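Membrane protein (Acinetobacter baumannii AB307-0294, PDB 5DL5) is an outer-membrane beta-barrel porin of the OprD family that probably lets small solutes, including some antibiotics, pass into the cell. Local coordinates at residues A[31-36]-A[422-427]; A[63-68]-A[113-118]; A[145-150]-A[168-173]; A[160-165]-A[193-198]; A[186-191]-A[211-216]. All blocks are in the same frame, centred on the assembly; numbering follows the deposited sequence.

Contact 1. Residues A[31-36]-A[422-427]; sequences SILFRT and FLDIPV
R35 lies alongside D424 and overlaps its carboxylate side-on, the two side chains rising together from a non-hydrogen-bonded residue pair on two antiparallel strands. NE of R35 stands 2.8 Å from OD1 of D424, and NH2 of R35 stands 3.0 Å from OD2 of D424, so each oxygen is held by its own nitrogen in a two-point salt bridge. The R35 chain leaves with CG anti to the backbone N and bends at chi3 (-83°), which turns the guanidinium edge onto the acid. Both nitrogens come from above the carboxylate plane, and the two planes are 41° apart. L33, on the same face, lays CD2 against the guanidinium, while its CD1 sits 3.8 Å from CB of D424.

The opposite face is mainly apolar (I32, F34, L423, I425, V427): CE2 of F34 touches CG2 of V427 at 4.0 Å, and F34 is close to a bound detergent, as suits a lipid-facing surface. Between the faces, the hydrogen-bonded pairs I32 with V427, F34 with I425 and T36 with L423 exchange N-H...O=C bonds; that from I425 N to F34 O is nearly straight at 170°. These first and last strands of the barrel close its wall.

A second salt bridge, from R396 to OD2, adds positive charge beside the buried D424. Two arginine partners should favour its ionised form, and the charges probably offset one another on this presumably pore-side face.

Contact 2. Residues A[63-68]-A[113-118]; sequences SGFTPG and SVKARF
The ring of F65 stands between two long basic side chains, K115 over one face and R117 over the other, each crossing it at about a right angle. Their aliphatic arms can lie over a flat ring while the charged ends go on to polar partners. On one side the methylenes of K115 sweep past the rim: CE makes a CH-pi contact 4.0 Å from the F65 ring centroid, and CD lies 3.5 Å from CZ of F65. CG of K115 sits in the crowded position between backbone N and carbonyl carbon (chi1 54°), and the chain beyond is fully extended, carrying the ammonium past the ring. There NZ bonds to O of S63 at 3.0 Å, in the carbonyl plane, and also forms a salt bridge with E62.

K115 and R117 are two apart on strand 106-118, so they share one face of the barrel wall, and the segment 63-68 is the turn joining strands 50-62 and 70-83, consistent with the periplasmic end of a porin. F65 dips from this turn into the cleft between the two bases.

R117 meets the ring differently. Its CB makes a CH-pi contact 3.9 Å from the F65 centroid, and a bend at chi3 (58°) folds the guanidinium back, so that CD1 of F65 lies over its centre, 3.3 Å from CZ of R117. The two planes are 32° apart. A water accepts from F65 N and from NH2 of R117, while NE of R117 is bonded to Q18, which together should limit the group's rotation.

Contact 3. Residues A[145-150]-A[168-173]; sequences EYFTGT and TKDQMS
Two residues, T168 and K169, sit opposite the single T148, a classic beta bulge: T168 N bonds to O of T148 at 2.9 Å, nearly along the C=O axis, whereas K169 N reaches the same oxygen only weakly. In return O of K169 receives the N-H of T148 from above the carbonyl plane. CB of K169 rests 3.7 Å from CB of T148, and its extended chain then leads the ammonium away from the pair.

D170 lies beside F147, pointing the same way, with its carboxylate almost flat over one face of the ring; the planes are 11° apart, and OD1 of D170 is 3.5 Å from CZ of F147. The same OD1 stands 2.6 Å from OE2 of E145, so one of the two acids is probably protonated. The other carboxylate oxygen of E145, OE1, accepts from the backbone N-H groups of N138 and F313.

Strand 160-171 of the barrel wall is here joined by strand 146-148, which belongs to the segment folding inward before strand 150-157. Such an inward loop is consistent with the L3 constriction loop of porins. The chain turns its corner at G149, which carries no side chain to press on the nearby bulge.

Q171 forms the next hydrogen-bonded pair, with Y146, whose hydroxyl is bonded to D79; Q171 N gives a 2.8 Å bond to O of Y146. M172 then bends at chi2 (-63°), which places SD 3.7 Å from OE1 of E145. S173 N donates weakly to that sulfur, while OG of S173 is tied to O of V143.

Contact 4. Residues A[160-165]-A[193-198]; sequences LEVVAG and WGAKYK
Two neighbouring antiparallel strands of the porin barrel meet here, and their side chains sort by face. L160, V162, A164, W193, A195 and Y197 occupy one face, an apolar and largely surface-lying set that suits contact with lipid; E161, V163 and K196 lie on the other.

On the apolar face L160 has CG anti to the backbone N, which swings CD1 across the partner strand to 3.4 Å from O of K196. Its CB meets CD1 of Y197 at 3.7 Å, at the edge of the tyrosine ring, and the two side chains cross at about a right angle. Beside it CG2 of V162 packs 4.1 Å from CB of A195, a light contact between a branched and a small side chain. W193, with CG in the crowded position between backbone N and carbonyl carbon (chi1 60°), leads its indole away from the other strand, onto D211.

G194 lies opposite V163 in a hydrogen-bonded pair, with a fully extended backbone (phi 168°) that residues with a CB avoid. CG2 of V163 takes the crowded position and leans over this bare backbone, 3.8 Å from G194 N.

E161 and K196 run side by side in the same direction, both with CG anti to the backbone N. E161 stays extended, and its OE2 is bonded to H155. K196 instead is almost eclipsed at chi3 (5°), a strained torsion that folds its end back toward the acid; even so the hydrogen bond within the salt bridge is weak, with NZ of K196 3.3 Å from OE1 of E161.

Contact 5. Residues A[186-191]-A[211-216]; sequences GLDRAI and DSKNAL
D188 and R189 both carry CG anti to the backbone N, and R189 then bends at chi3 (66°), so that acid and guanidinium reach the same lysine, K213. One face of the guanidinium is overlaid near its rim by CD of K213, 3.9 Å from NH2 of R189. OD2 of D188 lies 3.6 Å from that same CD, so both groups touch the lysine's methylenes rather than its ammonium.

The backbone supplies the tighter grip: K213 N bonds to O of R189 at 2.9 Å, and I191 and D211 exchange two bonds, the shorter from D211 N to I191 O at 2.7 Å. One water accepts from R189 N, donates to K213 O and bonds to OG of S212; another accepts from NE of R189 and lies within bonding distance of D211 O. The waters thus join backbone and polar side chains where the strand pairing gives way to loop.

S212 also pairs with both A215 and L216 in a classic beta bulge, its carbonyl O accepting both N-H groups as the chain turns toward strand 216-229. Thus the contact lies at the open end of the hairpin of strands 190-200 and 203-212, away from its turn, with L187, R189 and I191 resting on strand 160-171.

In the fold
Contact 1 joins the first and last strands, 29-43 and 416-428, and the other four contacts lie nested in the chain between them, so it closes the barrel in which they lie. Of the nested contacts, contact 2 comes first, its centre about 27 Å from that of contact 1. Contacts 3 and 4 share strand 160-171, their segments interleaving in sequence with centres about 20 Å apart, and contacts 4 and 5 share strand 190-200. Contacts 3 and 5, centred about 12 Å apart, pack L187 against 168-170. Contacts 1, 4 and 5 pair neighbouring strands of the wall, contact 2 sets a turn against it, and contact 3 ties an inward segment to it, consistent with a narrowed pore.

Contact 1. Residues A[31-36]-A[422-427]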
# COMPACT_ATOMS: atom_id res chain seq x y z
N SER A 31 -9.99 -12.18 14.61
CA SER A 31 -8.73 -12.85 14.35
C SER A 31 -7.56 -12.00 14.78
O SER A 31 -7.68 -10.79 15.07
CB SER A 31 -8.58 -13.25 12.88
OG SER A 31 -8.36 -12.05 12.17
N ILE A 32 -6.45 -12.69 14.96
CA ILE A 32 -5.16 -12.08 15.30
C ILE A 32 -4.13 -12.57 14.29
O ILE A 32 -4.03 -13.76 14.02
CB ILE A 32 -4.67 -12.51 16.68
CG1 ILE A 32 -5.63 -12.18 17.69
CG2 ILE A 32 -3.40 -11.79 17.15
CD1 ILE A 32 -5.17 -12.57 19.08
N LEU A 33 -3.30 -11.69 13.84
CA LEU A 33 -2.21 -12.07 12.99
C LEU A 33 -1.00 -11.80 13.79
O LEU A 33 -0.76 -10.64 14.16
CB LEU A 33 -2.22 -11.12 11.74
CG LEU A 33 -0.93 -11.24 10.89
CD1 LEU A 33 -0.76 -12.72 10.54
CD2 LEU A 33 -1.03 -10.38 9.60
N PHE A 34 -0.22 -12.83 14.06
CA PHE A 34 1.14 -12.61 14.62
C PHE A 34 2.20 -12.46 13.55
O PHE A 34 2.38 -13.31 12.75
CB PHE A 34 1.49 -13.77 15.50
CG PHE A 34 0.56 -13.92 16.65
CD1 PHE A 34 0.76 -13.17 17.78
CD2 PHE A 34 -0.48 -14.81 16.61
CE1 PHE A 34 -0.03 -13.33 18.90
CE2 PHE A 34 -1.28 -15.02 17.75
CZ PHE A 34 -1.07 -14.25 18.90
N ARG A 35 2.90 -11.35 13.53
CA ARG A 35 3.82 -11.12 12.44
C ARG A 35 5.18 -10.83 13.00
O ARG A 35 5.31 -9.96 13.91
CB ARG A 35 3.38 -9.88 11.66
CG ARG A 35 4.43 -9.44 10.67
CD ARG A 35 3.82 -8.39 9.78
NE ARG A 35 3.06 -8.95 8.72
CZ ARG A 35 2.13 -8.30 8.05
NH1 ARG A 35 1.84 -6.99 8.36
NH2 ARG A 35 1.50 -8.95 7.05
N THR A 36 6.15 -11.62 12.58
CA THR A 36 7.54 -11.34 12.91
C THR A 36 8.17 -10.75 11.63
O THR A 36 8.14 -11.37 10.55
CB THR A 36 8.28 -12.64 13.28
OG1 THR A 36 7.47 -13.48 14.09
CG2 THR A 36 9.60 -12.37 13.96
N PHE A 422 9.33 -12.02 6.55
CA PHE A 422 8.12 -11.89 7.32
C PHE A 422 7.55 -13.26 7.53
O PHE A 422 7.30 -13.95 6.58
CB PHE A 422 7.09 -11.00 6.59
CG PHE A 422 7.43 -9.53 6.65
CD1 PHE A 422 7.16 -8.77 7.83
CD2 PHE A 422 7.98 -8.88 5.55
CE1 PHE A 422 7.46 -7.41 7.91
CE2 PHE A 422 8.30 -7.50 5.65
CZ PHE A 422 8.08 -6.78 6.87
N LEU A 423 7.38 -13.61 8.78
CA LEU A 423 6.59 -14.74 9.22
C LEU A 423 5.22 -14.25 9.76
O LEU A 423 5.19 -13.51 10.75
CB LEU A 423 7.34 -15.45 10.37
CG LEU A 423 6.62 -16.58 11.09
CD1 LEU A 423 6.35 -17.62 10.04
CD2 LEU A 423 7.41 -17.19 12.27
N ASP A 424 4.14 -14.71 9.15
CA ASP A 424 2.74 -14.32 9.44
C ASP A 424 2.04 -15.55 9.88
O ASP A 424 1.97 -16.53 9.13
CB ASP A 424 2.05 -13.80 8.17
CG ASP A 424 2.45 -12.36 7.82
OD1 ASP A 424 3.21 -11.76 8.61
OD2 ASP A 424 2.06 -11.84 6.72
N ILE A 425 1.55 -15.55 11.11
CA ILE A 425 0.79 -16.64 11.68
C ILE A 425 -0.66 -16.14 12.06
O ILE A 425 -0.88 -15.49 13.16
CB ILE A 425 1.47 -17.20 12.89
CG1 ILE A 425 2.88 -17.69 12.50
CG2 ILE A 425 0.66 -18.37 13.44
CD1 ILE A 425 3.73 -18.11 13.64
N PRO A 426 -1.63 -16.47 11.19
CA PRO A 426 -3.01 -16.06 11.43
C PRO A 426 -3.71 -16.98 12.39
O PRO A 426 -3.52 -18.18 12.34
CB PRO A 426 -3.61 -16.07 10.00
CG PRO A 426 -2.89 -17.21 9.31
CD PRO A 426 -1.47 -17.12 9.86
N VAL A 427 -4.48 -16.44 13.35
CA VAL A 427 -5.26 -17.26 14.28
C VAL A 427 -6.74 -16.73 14.41
O VAL A 427 -6.96 -15.49 14.65
CB VAL A 427 -4.59 -17.22 15.66
CG1 VAL A 427 -5.47 -17.84 16.72
CG2 VAL A 427 -3.19 -17.86 15.60

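Contact 2. Residues A[63-68]-A[113-118]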
# COMPACT_ATOMS: atom_id res chain seq x y z
N SER A 63 -18.13 -7.29 15.15
CA SER A 63 -19.40 -7.81 15.56
C SER A 63 -20.22 -8.13 14.33
O SER A 63 -19.91 -7.65 13.28
CB SER A 63 -20.20 -6.85 16.44
OG SER A 63 -20.71 -5.74 15.77
N GLY A 64 -21.24 -8.94 14.47
CA GLY A 64 -22.22 -8.90 13.47
C GLY A 64 -23.14 -7.65 13.58
O GLY A 64 -22.92 -6.79 14.42
N PHE A 65 -24.23 -7.64 12.82
CA PHE A 65 -25.18 -6.52 12.88
C PHE A 65 -26.42 -7.02 13.60
O PHE A 65 -26.94 -8.15 13.39
CB PHE A 65 -25.55 -5.88 11.48
CG PHE A 65 -24.44 -5.12 10.82
CD1 PHE A 65 -23.53 -5.80 10.03
CD2 PHE A 65 -24.32 -3.71 10.94
CE1 PHE A 65 -22.54 -5.12 9.36
CE2 PHE A 65 -23.30 -3.02 10.23
CZ PHE A 65 -22.36 -3.75 9.49
N THR A 66 -26.97 -6.15 14.41
CA THR A 66 -28.26 -6.51 14.99
C THR A 66 -29.33 -6.62 13.86
O THR A 66 -29.23 -5.92 12.88
CB THR A 66 -28.75 -5.48 16.02
OG1 THR A 66 -28.74 -4.15 15.45
CG2 THR A 66 -27.89 -5.50 17.26
N PRO A 67 -30.32 -7.47 14.03
CA PRO A 67 -31.41 -7.65 13.08
C PRO A 67 -32.43 -6.45 13.08
O PRO A 67 -32.52 -5.75 14.07
CB PRO A 67 -32.06 -8.97 13.52
CG PRO A 67 -31.69 -9.13 14.97
CD PRO A 67 -30.43 -8.37 15.21
N GLY A 68 -33.12 -6.21 11.94
CA GLY A 68 -34.10 -5.13 11.85
C GLY A 68 -33.86 -4.35 10.61
O GLY A 68 -32.92 -4.66 9.82
N SER A 113 -14.71 1.28 16.13
CA SER A 113 -15.69 1.89 15.28
C SER A 113 -17.07 1.38 15.61
O SER A 113 -17.25 0.32 16.34
CB SER A 113 -15.35 1.64 13.81
OG SER A 113 -15.27 0.25 13.48
N VAL A 114 -18.03 2.18 15.18
CA VAL A 114 -19.41 1.78 15.19
C VAL A 114 -19.91 1.72 13.75
O VAL A 114 -19.38 2.44 12.92
CB VAL A 114 -20.31 2.67 16.09
CG1 VAL A 114 -19.88 2.47 17.52
CG2 VAL A 114 -20.29 4.16 15.68
N LYS A 115 -20.91 0.87 13.47
CA LYS A 115 -21.36 0.69 12.11
C LYS A 115 -22.82 0.46 12.07
O LYS A 115 -23.40 0.07 13.08
CB LYS A 115 -20.64 -0.52 11.46
CG LYS A 115 -20.68 -1.80 12.16
CD LYS A 115 -19.73 -2.84 11.56
CE LYS A 115 -20.04 -4.16 12.24
NZ LYS A 115 -19.02 -5.19 11.90
N ALA A 116 -23.44 0.87 10.98
CA ALA A 116 -24.83 0.79 10.77
C ALA A 116 -25.07 0.33 9.36
O ALA A 116 -24.25 0.61 8.48
CB ALA A 116 -25.49 2.15 11.05
N ARG A 117 -26.12 -0.47 9.17
CA ARG A 117 -26.38 -1.06 7.87
C ARG A 117 -27.85 -1.00 7.53
O ARG A 117 -28.67 -1.36 8.36
CB ARG A 117 -25.85 -2.50 7.77
CG ARG A 117 -25.93 -3.07 6.33
CD ARG A 117 -25.34 -4.45 6.20
NE ARG A 117 -26.03 -5.39 7.12
CZ ARG A 117 -25.53 -6.57 7.47
NH1 ARG A 117 -24.40 -6.99 6.94
NH2 ARG A 117 -26.14 -7.33 8.32
N PHE A 118 -28.19 -0.56 6.32
CA PHE A 118 -29.56 -0.52 5.81
C PHE A 118 -29.50 -1.08 4.41
O PHE A 118 -28.68 -0.61 3.62
CB PHE A 118 -29.98 0.93 5.68
CG PHE A 118 -31.27 1.10 4.93
CD1 PHE A 118 -32.47 0.58 5.45
CD2 PHE A 118 -31.30 1.73 3.72
CE1 PHE A 118 -33.68 0.70 4.74
CE2 PHE A 118 -32.48 1.88 3.05
CZ PHE A 118 -33.67 1.35 3.56
O HOH W 1 -24.72 -9.26 10.39

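Contact 3. Residues A[145-150]-A[168-173]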
# COMPACT_ATOMS: atom_id res chain seq x y z
N GLU A 145 -1.54 0.76 8.89
CA GLU A 145 -1.86 2.15 9.01
C GLU A 145 -3.37 2.33 9.25
O GLU A 145 -4.17 1.59 8.65
CB GLU A 145 -1.41 2.86 7.71
CG GLU A 145 -1.78 4.34 7.60
CD GLU A 145 -1.34 4.97 6.29
OE1 GLU A 145 -0.90 4.20 5.38
OE2 GLU A 145 -1.29 6.23 6.30
N TYR A 146 -3.73 3.22 10.19
CA TYR A 146 -5.14 3.45 10.55
C TYR A 146 -5.62 4.78 10.17
O TYR A 146 -4.96 5.78 10.41
CB TYR A 146 -5.45 3.25 12.10
CG TYR A 146 -5.12 1.83 12.61
CD1 TYR A 146 -5.70 0.74 12.06
CD2 TYR A 146 -4.17 1.59 13.61
CE1 TYR A 146 -5.43 -0.54 12.47
CE2 TYR A 146 -3.89 0.28 14.09
CZ TYR A 146 -4.51 -0.77 13.47
OH TYR A 146 -4.36 -2.11 13.81
N PHE A 147 -6.84 4.83 9.66
CA PHE A 147 -7.50 6.13 9.44
C PHE A 147 -8.73 6.28 10.37
O PHE A 147 -9.32 5.30 10.67
CB PHE A 147 -7.90 6.23 7.99
CG PHE A 147 -6.75 6.51 7.05
CD1 PHE A 147 -6.32 7.85 6.80
CD2 PHE A 147 -6.10 5.48 6.44
CE1 PHE A 147 -5.34 8.11 5.87
CE2 PHE A 147 -5.07 5.75 5.54
CZ PHE A 147 -4.67 7.04 5.28
N THR A 148 -9.05 7.49 10.81
CA THR A 148 -10.22 7.75 11.58
C THR A 148 -11.15 8.67 10.83
O THR A 148 -10.78 9.73 10.43
CB THR A 148 -9.87 8.36 12.95
OG1 THR A 148 -8.87 7.55 13.58
CG2 THR A 148 -11.13 8.50 13.94
N GLY A 149 -12.40 8.23 10.72
CA GLY A 149 -13.46 9.04 10.09
C GLY A 149 -14.58 8.14 9.72
O GLY A 149 -14.78 7.16 10.43
N THR A 150 -15.31 8.48 8.63
CA THR A 150 -16.55 7.85 8.28
C THR A 150 -16.49 7.34 6.85
O THR A 150 -16.06 8.09 5.99
CB THR A 150 -17.72 8.88 8.32
OG1 THR A 150 -17.79 9.37 9.60
CG2 THR A 150 -19.20 8.18 8.10
N THR A 168 -10.32 12.31 9.16
CA THR A 168 -9.63 13.41 9.79
C THR A 168 -8.39 12.99 10.60
O THR A 168 -7.74 13.84 11.18
CB THR A 168 -10.55 14.20 10.85
OG1 THR A 168 -11.08 13.20 11.69
CG2 THR A 168 -11.67 14.96 10.08
N LYS A 169 -8.07 11.71 10.67
CA LYS A 169 -6.82 11.33 11.32
C LYS A 169 -6.18 10.24 10.49
O LYS A 169 -6.90 9.42 9.90
CB LYS A 169 -7.02 10.77 12.75
CG LYS A 169 -7.63 11.87 13.75
CD LYS A 169 -7.59 11.23 15.17
CE LYS A 169 -8.08 12.21 16.22
NZ LYS A 169 -7.76 11.43 17.48
N ASP A 170 -4.86 10.23 10.52
CA ASP A 170 -4.08 9.18 9.83
C ASP A 170 -2.97 8.77 10.76
O ASP A 170 -2.25 9.60 11.21
CB ASP A 170 -3.56 9.77 8.53
CG ASP A 170 -2.55 8.83 7.80
OD1 ASP A 170 -2.53 7.63 8.05
OD2 ASP A 170 -1.74 9.34 7.02
N GLN A 171 -2.94 7.51 11.13
CA GLN A 171 -1.92 7.01 12.07
C GLN A 171 -1.05 5.92 11.36
O GLN A 171 -1.49 4.79 11.19
CB GLN A 171 -2.59 6.37 13.34
CG GLN A 171 -1.49 5.95 14.37
CD GLN A 171 -2.02 5.42 15.75
OE1 GLN A 171 -3.11 5.02 15.88
NE2 GLN A 171 -1.20 5.36 16.68
N MET A 172 0.15 6.33 10.95
CA MET A 172 1.00 5.44 10.18
C MET A 172 1.62 4.37 11.10
O MET A 172 1.58 4.49 12.35
CB MET A 172 2.13 6.21 9.47
CG MET A 172 2.03 6.09 7.96
SD MET A 172 2.22 4.40 7.39
CE MET A 172 4.01 4.19 7.62
N SER A 173 2.10 3.33 10.46
CA SER A 173 2.54 2.12 11.18
C SER A 173 3.60 2.32 12.24
O SER A 173 3.63 1.61 13.22
CB SER A 173 3.10 1.15 10.09
OG SER A 173 2.04 0.92 9.16

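Contact 4. Residues A[160-165]-A[193-198]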
# COMPACT_ATOMS: atom_id res chain seq x y z
N LEU A 160 -21.53 -3.74 -8.30
CA LEU A 160 -21.05 -2.40 -8.19
C LEU A 160 -20.88 -2.02 -6.74
O LEU A 160 -21.88 -2.06 -5.99
CB LEU A 160 -22.04 -1.47 -8.84
CG LEU A 160 -21.60 0.02 -8.64
CD1 LEU A 160 -20.53 0.45 -9.67
CD2 LEU A 160 -22.80 0.80 -8.83
N GLU A 161 -19.68 -1.55 -6.39
CA GLU A 161 -19.41 -0.97 -5.11
C GLU A 161 -19.11 0.52 -5.21
O GLU A 161 -18.30 0.93 -6.05
CB GLU A 161 -18.23 -1.65 -4.42
CG GLU A 161 -18.01 -1.14 -3.01
CD GLU A 161 -16.79 -1.79 -2.35
OE1 GLU A 161 -15.64 -1.54 -2.79
OE2 GLU A 161 -16.96 -2.62 -1.44
N VAL A 162 -19.85 1.32 -4.46
CA VAL A 162 -19.68 2.76 -4.41
C VAL A 162 -19.30 3.12 -2.99
O VAL A 162 -19.90 2.62 -2.01
CB VAL A 162 -20.95 3.52 -4.87
CG1 VAL A 162 -20.76 4.98 -4.65
CG2 VAL A 162 -21.36 3.27 -6.31
N VAL A 163 -18.32 4.02 -2.86
CA VAL A 163 -17.87 4.49 -1.58
C VAL A 163 -17.86 6.00 -1.53
O VAL A 163 -17.70 6.67 -2.55
CB VAL A 163 -16.46 3.95 -1.23
CG1 VAL A 163 -16.52 2.43 -1.23
CG2 VAL A 163 -15.40 4.30 -2.27
N ALA A 164 -18.06 6.52 -0.31
CA ALA A 164 -17.86 7.91 0.02
C ALA A 164 -17.38 8.00 1.45
O ALA A 164 -17.92 7.32 2.33
CB ALA A 164 -19.17 8.73 -0.16
N GLY A 165 -16.39 8.85 1.73
CA GLY A 165 -15.85 8.93 3.08
C GLY A 165 -15.26 10.24 3.37
O GLY A 165 -15.02 11.08 2.55
N TRP A 193 -14.20 9.37 -2.70
CA TRP A 193 -15.37 8.77 -3.32
C TRP A 193 -14.88 7.90 -4.43
O TRP A 193 -13.70 8.05 -4.91
CB TRP A 193 -16.36 9.89 -3.83
CG TRP A 193 -15.69 10.82 -4.87
CD1 TRP A 193 -15.76 10.68 -6.28
CD2 TRP A 193 -14.81 11.94 -4.64
NE1 TRP A 193 -14.95 11.57 -6.86
CE2 TRP A 193 -14.32 12.33 -5.90
CE3 TRP A 193 -14.27 12.54 -3.47
CZ2 TRP A 193 -13.41 13.43 -6.06
CZ3 TRP A 193 -13.37 13.55 -3.59
CH2 TRP A 193 -12.95 14.03 -4.89
N GLY A 194 -15.73 6.98 -4.92
CA GLY A 194 -15.37 6.22 -6.10
C GLY A 194 -16.33 5.04 -6.33
O GLY A 194 -17.24 4.81 -5.59
N ALA A 195 -16.02 4.26 -7.32
CA ALA A 195 -16.86 3.16 -7.68
C ALA A 195 -15.98 2.13 -8.38
O ALA A 195 -15.00 2.48 -9.06
CB ALA A 195 -17.96 3.60 -8.62
N LYS A 196 -16.40 0.90 -8.27
CA LYS A 196 -15.71 -0.24 -8.85
C LYS A 196 -16.83 -1.11 -9.40
O LYS A 196 -17.84 -1.34 -8.74
CB LYS A 196 -15.02 -0.99 -7.74
CG LYS A 196 -14.28 -2.21 -8.22
CD LYS A 196 -13.60 -2.95 -7.07
CE LYS A 196 -13.87 -2.43 -5.66
NZ LYS A 196 -13.81 -3.52 -4.64
N TYR A 197 -16.62 -1.64 -10.60
CA TYR A 197 -17.64 -2.41 -11.27
C TYR A 197 -17.04 -3.65 -11.97
O TYR A 197 -16.01 -3.54 -12.70
CB TYR A 197 -18.34 -1.55 -12.25
CG TYR A 197 -19.56 -2.23 -12.89
CD1 TYR A 197 -20.60 -2.69 -12.07
CD2 TYR A 197 -19.65 -2.44 -14.27
CE1 TYR A 197 -21.72 -3.32 -12.60
CE2 TYR A 197 -20.73 -3.14 -14.82
CZ TYR A 197 -21.75 -3.53 -14.00
OH TYR A 197 -22.82 -4.16 -14.42
N LYS A 198 -17.68 -4.79 -11.75
CA LYS A 198 -17.37 -6.03 -12.49
C LYS A 198 -18.39 -6.14 -13.63
O LYS A 198 -19.59 -6.41 -13.40
CB LYS A 198 -17.47 -7.22 -11.51
CG LYS A 198 -16.98 -8.52 -12.16
CD LYS A 198 -17.32 -9.71 -11.28
CE LYS A 198 -16.91 -10.93 -12.03
NZ LYS A 198 -17.02 -12.12 -11.22

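Contact 5. Residues A[186-191]-A[211-216]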
# COMPACT_ATOMS: atom_id res chain seq x y z
N GLY A 186 -0.04 15.55 10.88
CA GLY A 186 -1.45 15.07 11.00
C GLY A 186 -2.27 15.26 9.75
O GLY A 186 -1.86 15.99 8.90
N LEU A 187 -3.38 14.53 9.58
CA LEU A 187 -4.33 14.81 8.51
C LEU A 187 -5.27 15.99 8.86
O LEU A 187 -5.85 16.04 9.99
CB LEU A 187 -5.12 13.53 8.35
CG LEU A 187 -6.10 13.53 7.16
CD1 LEU A 187 -5.60 13.99 5.76
CD2 LEU A 187 -6.79 12.19 7.11
N ASP A 188 -5.54 16.86 7.93
CA ASP A 188 -6.61 17.88 8.11
C ASP A 188 -8.00 17.21 7.72
O ASP A 188 -8.74 16.84 8.57
CB ASP A 188 -6.27 19.15 7.29
CG ASP A 188 -7.28 20.34 7.57
OD1 ASP A 188 -8.31 20.14 8.23
OD2 ASP A 188 -7.06 21.48 7.07
N ARG A 189 -8.30 16.97 6.43
CA ARG A 189 -9.62 16.42 6.05
C ARG A 189 -9.38 15.78 4.70
O ARG A 189 -9.18 16.51 3.70
CB ARG A 189 -10.69 17.55 5.89
CG ARG A 189 -12.11 17.07 5.57
CD ARG A 189 -13.11 18.17 5.29
NE ARG A 189 -12.72 18.85 4.05
CZ ARG A 189 -13.09 20.09 3.74
NH1 ARG A 189 -13.92 20.79 4.52
NH2 ARG A 189 -12.61 20.67 2.66
N ALA A 190 -9.57 14.51 4.65
CA ALA A 190 -9.58 13.81 3.38
C ALA A 190 -10.99 13.31 2.99
O ALA A 190 -11.57 12.53 3.75
CB ALA A 190 -8.61 12.62 3.47
N ILE A 191 -11.53 13.77 1.85
CA ILE A 191 -12.81 13.37 1.37
C ILE A 191 -12.49 12.41 0.19
O ILE A 191 -11.69 12.79 -0.69
CB ILE A 191 -13.64 14.56 0.87
CG1 ILE A 191 -14.12 15.63 1.94
CG2 ILE A 191 -14.89 14.11 0.15
CD1 ILE A 191 -14.05 15.11 3.25
N ASP A 211 -10.04 14.28 -2.30
CA ASP A 211 -9.73 15.69 -2.06
C ASP A 211 -9.32 15.88 -0.61
O ASP A 211 -10.19 15.72 0.31
CB ASP A 211 -10.95 16.54 -2.41
CG ASP A 211 -10.70 18.06 -2.19
OD1 ASP A 211 -10.13 18.45 -1.21
OD2 ASP A 211 -11.04 18.89 -3.00
N SER A 212 -8.07 16.28 -0.41
CA SER A 212 -7.53 16.39 0.91
C SER A 212 -7.14 17.80 1.08
O SER A 212 -6.27 18.30 0.36
CB SER A 212 -6.33 15.55 1.05
OG SER A 212 -5.81 15.61 2.41
N LYS A 213 -7.72 18.41 2.10
CA LYS A 213 -7.75 19.89 2.25
C LYS A 213 -6.32 20.39 2.51
O LYS A 213 -5.55 19.82 3.27
CB LYS A 213 -8.75 20.33 3.37
CG LYS A 213 -8.66 21.83 3.85
CD LYS A 213 -9.74 22.25 4.84
CE LYS A 213 -9.88 23.78 5.11
NZ LYS A 213 -11.08 24.50 4.54
N ASN A 214 -5.97 21.44 1.78
CA ASN A 214 -4.65 22.02 1.82
C ASN A 214 -3.53 21.14 1.40
O ASN A 214 -2.36 21.46 1.70
CB ASN A 214 -4.36 22.57 3.23
CG ASN A 214 -5.31 23.71 3.58
OD1 ASN A 214 -5.65 24.51 2.70
ND2 ASN A 214 -5.83 23.72 4.76
N ALA A 215 -3.81 20.00 0.75
CA ALA A 215 -2.76 19.05 0.48
C ALA A 215 -2.72 18.64 -1.03
O ALA A 215 -1.82 18.98 -1.73
CB ALA A 215 -2.96 17.83 1.32
N LEU A 216 -3.76 17.97 -1.51
CA LEU A 216 -3.78 17.51 -2.82
C LEU A 216 -5.15 17.01 -3.23
O LEU A 216 -5.96 16.67 -2.35
CB LEU A 216 -2.79 16.36 -3.01
CG LEU A 216 -2.88 15.11 -2.10
CD1 LEU A 216 -3.62 13.95 -2.74
CD2 LEU A 216 -1.48 14.57 -1.91
O HOH W 2 -6.01 17.38 4.47
O HOH W 3 -11.22 17.94 1.82